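Local coordinates for MSM0271 protein (Mycobacterium smegmatis, PDB 5SUH) that builds a double-ringed trimer of the RMM bacterial microcompartment shell and probably takes part in transport across it, at residues P60-E63 / G64-A67; A153-L156 / N157-Q161; G214-D217 / E218-A222; V221-D224 / H225-V229. One frame throughout, in Å; residues are numbered along the deposited sequence.

Contact 1: residues P60-E63 / G64-A67; sequences PPYE and GEHA
Pro61 and Tyr62 meet Glu65 across a type II beta turn, Tyr62 to Glu65, that leads into strand 66-73. Ahead of the turn, Pro60 O lies over one face of the Tyr62 ring, toward the rim. Pro61 takes part through its CA, 3.7 Å from Glu65 OE1, while its ring packs on His109 of strand 104-110. Tyr62 is gripped twice. Its backbone O accepts the turn-closing bond from Glu65 N (3.2 Å), and its backbone N gives a bond of 3.0 Å to Glu65 OE1, which it reaches from above the carboxylate plane, 52° out of it. The Tyr62 ring and the Glu65 side chain lie side by side and point the same way, ring and carboxylate planes 51° apart. Tyr62 also packs on Gln45 of a second subunit, and Glu65 on its Arg44, which places the turn at a subunit interface. Glu63 keeps CB and CG each 3.4 Å from Gly64 N, and Gly64 has the positive phi of the third position of a type II turn. Glu65 CG lies beside its own backbone N (chi1 -71°) and the chain is extended beyond, which carries OE1 back over the turn, with OE2 4.0 Å from Tyr62 CD2.

Contact 2: residues A153-L156 / N157-Q161; sequences AVIL and NRNRQ
Asn157 N donates to Ala153 O at 2.9 Å, an i to i+4 backbone bond at the end of this helical segment. The next two backbone bonds are weak: Arg158 N to Ile155 O, and Asn159 N to Leu156 O at 3.3 Å, the latter closing a type I beta turn from Leu156 to Asn159. The Asn157 side chain folds back beside its own backbone N (chi1 -75°). This brings ND2 within 2.8 Å of Ala153 O, at an angle too poor for a hydrogen bond; ND2 is hydrogen-bonded to Ile165 O in the loop that follows. Arg158 lays its CG against Val154 O and sends NH1 to Gln161 O of the third subunit. Arg160 holds its CG beside the backbone N (chi1 -50°), which puts CG 3.2 Å from Leu156 O and 3.7 Å from Leu156 CD2; beyond CG the chain bends at chi2, and the two side chains cross obliquely. The Arg160 guanidinium, with Asn159 CB over the rim of one face, forms a salt bridge with Asp200. Farther out, Val154 packs on Met164 of the third subunit, and Leu156 on Ile148 and on Glu79 of the fourth. The arrangement is a type I turn leading from helix 150-156 into the loop before strand 170-177, here buried among side chains of the third and fourth subunits.

Contact 3: residues G214-D217 / E218-A222; sequences GSTD and EVTVA
Ser215 and Glu218 exchange hydrogen bonds at the start of helix 216-232, each side chain serving the other's backbone. Ser215 OG accepts from Glu218 N at 3.2 Å, a nearly straight bond with an N-H...O angle of 171°. In return, Glu218 OE1 accepts from Ser215 N at 3.1 Å, on the anti side of the carboxylate. The torsions explain both: Ser215 OG stands between its backbone N and carbonyl carbon (chi1 71°), facing the first turn, while the Glu218 chain starts beside its own N and runs extended back to the cap. Glu218 OE1 also lies 3.5 Å from Gly214 CA.

Backbone bonds carry the helix onward from Val219 N to Ser215 O and from Val221 N to Asp217 O. Thr216 O is held twice by one residue. Thr220 OG1 reaches it at 2.7 Å and Thr220 N at 3.1 Å, from opposite faces of the carbonyl plane, which ties the threonine hydroxyl to the helix backbone. The hydroxyl of Thr216 itself bonds to Ser170 OG of strand 170-177.

Van der Waals contacts come mainly from Val219. Its CG1 lies 3.7 Å from Gly214 N and its CG2 3.4 Å from Thr216 O, and the side chain packs on Ile144 and Leu172 of the sheet. Thr216 CG2 and Thr220 OG1 approach to 4.0 Å.

The reciprocal Ser215-Glu218 pair is a capping box, with Ser215 as N-cap, at the point where strand 208-214 passes into the last helix, 216-232.

Contact 4: residues V221-D224 / H225-V229; sequences VARD and HITTV
His225, whose backbone N bonds to Val221 O, and Arg223 present the flat groups on this stretch of helix. The imidazole carries Val229 CG2 over one face, 3.6 Å above the plane and offset toward the rim. With CG anti to the backbone N (chi1 179°), the ring is carried to where Val229 CG2 covers that face and NE2 bonds to Glu188 of helix 182-192. At the edge of the Arg223 guanidinium, in its plane, lies Asp224 CG. The salt bridge runs from Arg223 NH1 to Asp224 OD1 at 3.0 Å, on the syn side and tilted 31° out of the carboxylate plane, and a weak bond from NE goes to the same oxygen; OD1 is thus approached by two nitrogens of one group, which holds the guanidinium against its neighbour.

Among the regular helix bonds, Ile226 N to Ala222 O is the shortest across the contact at 2.9 Å. Ile226 CG1 lies 3.2 Å from the same Ala222 O. Arg223 O receives Thr227 N at 3.1 Å; Thr227 OG1 lies at a similar distance from it, but the hydroxyl also bonds to Tyr174 OH. Asp224 O accepts from Thr228 N at 3.3 Å, with Thr228 OG1 adding a weak bond.

On the buried side, Ala222 and Ile226 rest on Ala189 and Ala185 of helix 182-192, and Ile226 also touches Tyr174. The Arg223 side chain lies over Leu172 and Tyr174 of strand 170-177 and His142 and Ile144 of strand 138-145, so helix 216-232 packs against both its partner helix and the sheet.

Overall arrangement
From the N terminus, contact 1 comes first and closes the tight turn just before strand 66-73. The other three lie later in the chain, from helix 150-156 onward. Contact 2 leads from that helix into the loop toward strand 170-177; its centre is about 27 Å from that of contact 1. Contacts 3 and 4 are successive windows on helix 216-232, with centres about 10 Å apart. Contacts 1, 2 and 3 follow in series, while contact 4 overlaps the end of contact 3 through Val221 and Ala222. Contacts 1 and 2 reach other subunits, whereas contacts 3 and 4 join the last helix to the sheet and helix 182-192 of their own chain.

Contact 1: residues P60-E63 / G64-A67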
loop_
_atom_site.group_PDB
_atom_site.type_symbol
_atom_site.label_atom_id
_atom_site.label_comp_id
_atom_site.label_asym_id
_atom_site.label_seq_id
_atom_site.Cartn_x
_atom_site.Cartn_y
_atom_site.Cartn_z
ATOM N N PRO A 60 7.958 11.111 16.941
ATOM C CA PRO A 60 7.194 12.330 16.687
ATOM C C PRO A 60 7.638 13.505 17.579
ATOM O O PRO A 60 7.833 13.347 18.788
ATOM C CB PRO A 60 5.758 11.887 16.975
ATOM C CG PRO A 60 5.900 10.767 17.947
ATOM C CD PRO A 60 7.144 10.060 17.577
ATOM N N PRO A 61 7.862 14.680 16.969
ATOM C CA PRO A 61 8.169 15.878 17.760
ATOM C C PRO A 61 6.906 16.382 18.456
ATOM O O PRO A 61 5.818 15.956 18.092
ATOM C CB PRO A 61 8.702 16.872 16.707
ATOM C CG PRO A 61 8.035 16.446 15.440
ATOM C CD PRO A 61 7.937 14.941 15.516
ATOM N N TYR A 62 7.052 17.245 19.457
ATOM C CA TYR A 62 5.903 17.823 20.172
ATOM C C TYR A 62 5.960 19.358 20.161
ATOM O O TYR A 62 7.004 19.953 19.901
ATOM C CB TYR A 62 5.831 17.300 21.617
ATOM C CG TYR A 62 5.727 15.794 21.680
ATOM C CD1 TYR A 62 4.660 15.137 21.094
ATOM C CD2 TYR A 62 6.716 15.030 22.285
ATOM C CE1 TYR A 62 4.569 13.776 21.115
ATOM C CE2 TYR A 62 6.636 13.662 22.319
ATOM C CZ TYR A 62 5.564 13.035 21.726
ATOM O OH TYR A 62 5.475 11.663 21.751
ATOM N N GLU A 63 4.820 19.984 20.427
ATOM C CA GLU A 63 4.720 21.436 20.458
ATOM C C GLU A 63 5.726 22.032 21.445
ATOM O O GLU A 63 5.884 21.536 22.560
ATOM C CB GLU A 63 3.299 21.843 20.829
ATOM C CG GLU A 63 3.077 23.310 21.090
ATOM C CD GLU A 63 1.667 23.606 21.604
ATOM O OE1 GLU A 63 0.937 22.657 21.974
ATOM O OE2 GLU A 63 1.298 24.800 21.656
ATOM N N GLY A 64 6.448 23.064 21.007
ATOM C CA GLY A 64 7.365 23.760 21.881
ATOM C C GLY A 64 8.795 23.283 21.828
ATOM O O GLY A 64 9.663 23.936 22.386
ATOM N N GLU A 65 9.022 22.138 21.178
ATOM C CA GLU A 65 10.357 21.553 20.996
ATOM C C GLU A 65 11.098 22.225 19.814
ATOM O O GLU A 65 10.524 23.081 19.134
ATOM C CB GLU A 65 10.246 20.020 20.796
ATOM C CG GLU A 65 9.837 19.277 22.081
ATOM C CD GLU A 65 9.845 17.745 21.987
ATOM O OE1 GLU A 65 9.694 17.179 20.891
ATOM O OE2 GLU A 65 10.036 17.099 23.038
ATOM N N HIS A 66 12.370 21.886 19.603
ATOM C CA HIS A 66 13.153 22.518 18.532
ATOM C C HIS A 66 13.749 21.485 17.551
ATOM O O HIS A 66 14.116 20.376 17.947
ATOM C CB HIS A 66 14.264 23.405 19.116
ATOM C CG HIS A 66 13.809 24.301 20.230
ATOM N ND1 HIS A 66 13.202 25.519 20.009
ATOM C CD2 HIS A 66 13.903 24.173 21.577
ATOM C CE1 HIS A 66 12.918 26.093 21.167
ATOM N NE2 HIS A 66 13.337 25.295 22.133
ATOM N N ALA A 67 13.866 21.857 16.276
ATOM C CA ALA A 67 14.329 20.913 15.251
ATOM C C ALA A 67 15.490 21.397 14.380
ATOM O O ALA A 67 15.666 22.604 14.146
ATOM C CB ALA A 67 13.166 20.532 14.349
#

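Contact 2: residues A153-L156 / N157-Q161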
loop_
_atom_site.group_PDB
_atom_site.type_symbol
_atom_site.label_atom_id
_atom_site.label_comp_id
_atom_site.label_asym_id
_atom_site.label_seq_id
_atom_site.Cartn_x
_atom_site.Cartn_y
_atom_site.Cartn_z
ATOM N N ALA A 153 -12.720 20.836 -3.352
ATOM C CA ALA A 153 -12.436 20.463 -1.965
ATOM C C ALA A 153 -12.511 18.946 -1.778
ATOM O O ALA A 153 -11.640 18.347 -1.132
ATOM C CB ALA A 153 -13.415 21.184 -0.996
ATOM N N VAL A 154 -13.516 18.306 -2.375
ATOM C CA VAL A 154 -13.646 16.879 -2.170
ATOM C C VAL A 154 -12.476 16.091 -2.812
ATOM O O VAL A 154 -11.918 15.199 -2.162
ATOM C CB VAL A 154 -14.977 16.347 -2.726
ATOM C CG1 VAL A 154 -14.995 14.880 -2.603
ATOM C CG2 VAL A 154 -16.140 16.866 -1.937
ATOM N N ILE A 155 -12.062 16.425 -4.042
ATOM C CA ILE A 155 -10.957 15.674 -4.664
ATOM C C ILE A 155 -9.604 16.097 -4.093
ATOM O O ILE A 155 -8.668 15.306 -4.049
ATOM C CB ILE A 155 -10.948 15.816 -6.206
ATOM C CG1 ILE A 155 -10.052 14.748 -6.837
ATOM C CG2 ILE A 155 -10.546 17.232 -6.652
ATOM C CD1 ILE A 155 -10.098 14.730 -8.379
ATOM N N LEU A 156 -9.515 17.335 -3.614
ATOM C CA LEU A 156 -8.305 17.802 -2.961
ATOM C C LEU A 156 -8.108 16.989 -1.671
ATOM O O LEU A 156 -7.000 16.560 -1.374
ATOM C CB LEU A 156 -8.385 19.301 -2.653
ATOM C CG LEU A 156 -7.069 20.062 -2.519
ATOM C CD1 LEU A 156 -7.312 21.545 -2.625
ATOM C CD2 LEU A 156 -6.402 19.745 -1.211
ATOM N N ASN A 157 -9.186 16.741 -0.926
ATOM C CA ASN A 157 -9.076 16.043 0.360
ATOM C C ASN A 157 -8.691 14.564 0.287
ATOM O O ASN A 157 -8.361 13.988 1.319
ATOM C CB ASN A 157 -10.366 16.172 1.178
ATOM C CG ASN A 157 -10.516 17.550 1.800
ATOM O OD1 ASN A 157 -9.563 18.086 2.384
ATOM N ND2 ASN A 157 -11.719 18.130 1.697
ATOM N N ARG A 158 -8.806 13.912 -0.871
ATOM C CA ARG A 158 -8.414 12.498 -0.937
ATOM C C ARG A 158 -6.990 12.286 -1.506
ATOM O O ARG A 158 -6.499 11.160 -1.566
ATOM C CB ARG A 158 -9.412 11.686 -1.740
ATOM C CG ARG A 158 -10.807 12.230 -1.700
ATOM C CD ARG A 158 -11.764 11.240 -2.333
ATOM N NE ARG A 158 -11.172 10.491 -3.436
ATOM C CZ ARG A 158 -11.774 9.467 -4.036
ATOM N NH1 ARG A 158 -11.161 8.819 -5.021
ATOM N NH2 ARG A 158 -12.994 9.096 -3.656
ATOM N N ASN A 159 -6.321 13.365 -1.903
ATOM C CA ASN A 159 -4.918 13.258 -2.303
ATOM C C ASN A 159 -4.035 13.807 -1.178
ATOM O O ASN A 159 -2.807 13.840 -1.293
ATOM C CB ASN A 159 -4.636 14.047 -3.600
ATOM C CG ASN A 159 -5.447 13.544 -4.815
ATOM O OD1 ASN A 159 -5.964 14.346 -5.603
ATOM N ND2 ASN A 159 -5.587 12.221 -4.944
ATOM N N ARG A 160 -4.687 14.223 -0.088
ATOM C CA ARG A 160 -4.020 14.704 1.129
ATOM C C ARG A 160 -4.432 13.727 2.227
ATOM O O ARG A 160 -5.512 13.119 2.080
ATOM C CB ARG A 160 -4.453 16.122 1.461
ATOM C CG ARG A 160 -4.375 17.108 0.300
ATOM C CD ARG A 160 -3.032 17.075 -0.385
ATOM N NE ARG A 160 -3.149 17.436 -1.793
ATOM C CZ ARG A 160 -2.185 17.230 -2.680
ATOM N NH1 ARG A 160 -1.051 16.687 -2.267
ATOM N NH2 ARG A 160 -2.352 17.562 -3.963
ATOM N N GLN A 161 -3.622 13.525 3.285
ATOM C CA GLN A 161 -4.144 12.690 4.372
ATOM C C GLN A 161 -4.280 13.265 5.815
ATOM O O GLN A 161 -4.769 12.542 6.701
ATOM C CB GLN A 161 -3.356 11.366 4.462
ATOM C CG GLN A 161 -2.825 10.683 3.147
ATOM C CD GLN A 161 -3.779 10.808 1.927
ATOM O OE1 GLN A 161 -3.434 11.417 0.921
ATOM N NE2 GLN A 161 -4.993 10.270 2.051
#

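Contact 3: residues G214-D217 / E218-A222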
loop_
_atom_site.group_PDB
_atom_site.type_symbol
_atom_site.label_atom_id
_atom_site.label_comp_id
_atom_site.label_asym_id
_atom_site.label_seq_id
_atom_site.Cartn_x
_atom_site.Cartn_y
_atom_site.Cartn_z
ATOM N N GLY A 214 -7.970 28.636 5.247
ATOM C CA GLY A 214 -8.421 29.578 6.266
ATOM C C GLY A 214 -9.274 30.680 5.668
ATOM O O GLY A 214 -9.689 30.576 4.488
ATOM N N SER A 215 -9.478 31.763 6.423
ATOM C CA SER A 215 -10.169 32.934 5.864
ATOM C C SER A 215 -9.193 33.618 4.909
ATOM O O SER A 215 -7.966 33.455 5.047
ATOM C CB SER A 215 -10.596 33.892 6.954
ATOM O OG SER A 215 -9.465 34.550 7.512
ATOM N N THR A 216 -9.704 34.423 3.987
ATOM C CA THR A 216 -8.804 35.067 3.030
ATOM C C THR A 216 -7.765 35.945 3.710
ATOM O O THR A 216 -6.637 36.081 3.204
ATOM C CB THR A 216 -9.557 35.918 1.991
ATOM O OG1 THR A 216 -10.490 35.075 1.304
ATOM C CG2 THR A 216 -8.564 36.568 0.943
ATOM N N ASP A 217 -8.082 36.468 4.890
ATOM C CA ASP A 217 -7.106 37.308 5.565
ATOM C C ASP A 217 -6.043 36.457 6.273
ATOM O O ASP A 217 -4.872 36.760 6.125
ATOM C CB ASP A 217 -7.814 38.237 6.546
ATOM C CG ASP A 217 -8.620 39.290 5.828
ATOM O OD1 ASP A 217 -8.329 39.526 4.620
ATOM O OD2 ASP A 217 -9.575 39.824 6.432
ATOM N N GLU A 218 -6.418 35.340 6.908
ATOM C CA GLU A 218 -5.425 34.409 7.484
ATOM C C GLU A 218 -4.420 33.898 6.406
ATOM O O GLU A 218 -3.206 33.968 6.628
ATOM C CB GLU A 218 -6.117 33.196 8.134
ATOM C CG GLU A 218 -6.735 33.436 9.494
ATOM C CD GLU A 218 -7.584 32.247 10.000
ATOM O OE1 GLU A 218 -8.131 31.482 9.148
ATOM O OE2 GLU A 218 -7.680 32.090 11.257
ATOM N N VAL A 219 -4.898 33.473 5.224
ATOM C CA VAL A 219 -3.996 32.902 4.232
ATOM C C VAL A 219 -3.145 33.984 3.567
ATOM O O VAL A 219 -2.039 33.687 3.115
ATOM C CB VAL A 219 -4.747 32.077 3.130
ATOM C CG1 VAL A 219 -5.451 30.883 3.740
ATOM C CG2 VAL A 219 -5.732 32.919 2.316
ATOM N N THR A 220 -3.650 35.228 3.514
ATOM C CA THR A 220 -2.893 36.362 2.976
ATOM C C THR A 220 -1.789 36.800 3.948
ATOM O O THR A 220 -0.677 37.131 3.530
ATOM C CB THR A 220 -3.805 37.552 2.661
ATOM O OG1 THR A 220 -4.716 37.185 1.627
ATOM C CG2 THR A 220 -3.012 38.761 2.193
ATOM N N VAL A 221 -2.091 36.790 5.243
ATOM C CA VAL A 221 -1.091 37.100 6.255
ATOM C C VAL A 221 0.038 36.065 6.251
ATOM O O VAL A 221 1.219 36.418 6.389
ATOM C CB VAL A 221 -1.740 37.187 7.640
ATOM C CG1 VAL A 221 -0.690 37.242 8.777
ATOM C CG2 VAL A 221 -2.609 38.414 7.694
ATOM N N ALA A 222 -0.319 34.794 6.073
ATOM C CA ALA A 222 0.690 33.725 6.037
ATOM C C ALA A 222 1.563 33.837 4.794
ATOM O O ALA A 222 2.789 33.788 4.902
ATOM C CB ALA A 222 0.048 32.391 6.109
#

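Contact 4: residues V221-D224 / H225-V229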
loop_
_atom_site.group_PDB
_atom_site.type_symbol
_atom_site.label_atom_id
_atom_site.label_comp_id
_atom_site.label_asym_id
_atom_site.label_seq_id
_atom_site.Cartn_x
_atom_site.Cartn_y
_atom_site.Cartn_z
ATOM N N VAL A 221 -2.091 36.790 5.243
ATOM C CA VAL A 221 -1.091 37.100 6.255
ATOM C C VAL A 221 0.038 36.065 6.251
ATOM O O VAL A 221 1.219 36.418 6.389
ATOM C CB VAL A 221 -1.740 37.187 7.640
ATOM C CG1 VAL A 221 -0.690 37.242 8.777
ATOM C CG2 VAL A 221 -2.609 38.414 7.694
ATOM N N ALA A 222 -0.319 34.794 6.073
ATOM C CA ALA A 222 0.690 33.725 6.037
ATOM C C ALA A 222 1.563 33.837 4.794
ATOM O O ALA A 222 2.789 33.788 4.902
ATOM C CB ALA A 222 0.048 32.391 6.109
ATOM N N ARG A 223 0.952 34.052 3.627
ATOM C CA ARG A 223 1.750 34.147 2.406
ATOM C C ARG A 223 2.787 35.293 2.466
ATOM O O ARG A 223 3.960 35.100 2.092
ATOM C CB ARG A 223 0.875 34.353 1.175
ATOM C CG ARG A 223 1.730 34.504 -0.099
ATOM C CD ARG A 223 1.015 35.241 -1.172
ATOM N NE ARG A 223 0.725 36.592 -0.681
ATOM C CZ ARG A 223 -0.155 37.428 -1.240
ATOM N NH1 ARG A 223 -0.351 38.622 -0.699
ATOM N NH2 ARG A 223 -0.870 37.062 -2.310
ATOM N N ASP A 224 2.355 36.476 2.918
ATOM C CA ASP A 224 3.263 37.643 3.048
ATOM C C ASP A 224 4.447 37.340 3.976
ATOM O O ASP A 224 5.594 37.710 3.696
ATOM C CB ASP A 224 2.525 38.889 3.558
ATOM C CG ASP A 224 1.550 39.465 2.526
ATOM O OD1 ASP A 224 1.751 39.196 1.312
ATOM O OD2 ASP A 224 0.592 40.199 2.928
ATOM N N HIS A 225 4.162 36.695 5.100
ATOM C CA HIS A 225 5.218 36.363 6.033
ATOM C C HIS A 225 6.183 35.328 5.440
ATOM O O HIS A 225 7.411 35.464 5.545
ATOM C CB HIS A 225 4.600 35.864 7.327
ATOM C CG HIS A 225 5.586 35.475 8.375
ATOM N ND1 HIS A 225 6.523 36.353 8.886
ATOM C CD2 HIS A 225 5.739 34.324 9.076
ATOM C CE1 HIS A 225 7.227 35.746 9.820
ATOM N NE2 HIS A 225 6.772 34.506 9.956
ATOM N N ILE A 226 5.629 34.305 4.792
ATOM C CA ILE A 226 6.476 33.277 4.201
ATOM C C ILE A 226 7.477 33.865 3.199
ATOM O O ILE A 226 8.658 33.510 3.199
ATOM C CB ILE A 226 5.648 32.197 3.496
ATOM C CG1 ILE A 226 4.877 31.356 4.498
ATOM C CG2 ILE A 226 6.541 31.262 2.673
ATOM C CD1 ILE A 226 3.914 30.368 3.774
ATOM N N THR A 227 6.992 34.755 2.337
ATOM C CA THR A 227 7.839 35.388 1.343
ATOM C C THR A 227 8.974 36.167 2.015
ATOM O O THR A 227 10.110 36.180 1.523
ATOM C CB THR A 227 7.006 36.318 0.408
ATOM O OG1 THR A 227 5.938 35.572 -0.223
ATOM C CG2 THR A 227 7.878 36.982 -0.672
ATOM N N THR A 228 8.673 36.835 3.123
ATOM C CA THR A 228 9.704 37.577 3.833
ATOM C C THR A 228 10.740 36.615 4.447
ATOM O O THR A 228 11.952 36.786 4.271
ATOM C CB THR A 228 9.099 38.505 4.906
ATOM O OG1 THR A 228 8.399 39.578 4.264
ATOM C CG2 THR A 228 10.186 39.124 5.722
ATOM N N VAL A 229 10.252 35.602 5.146
ATOM C CA VAL A 229 11.112 34.598 5.760
ATOM C C VAL A 229 12.069 33.921 4.787
ATOM O O VAL A 229 13.279 33.803 5.078
ATOM C CB VAL A 229 10.280 33.510 6.441
ATOM C CG1 VAL A 229 11.143 32.323 6.843
ATOM C CG2 VAL A 229 9.563 34.084 7.609
#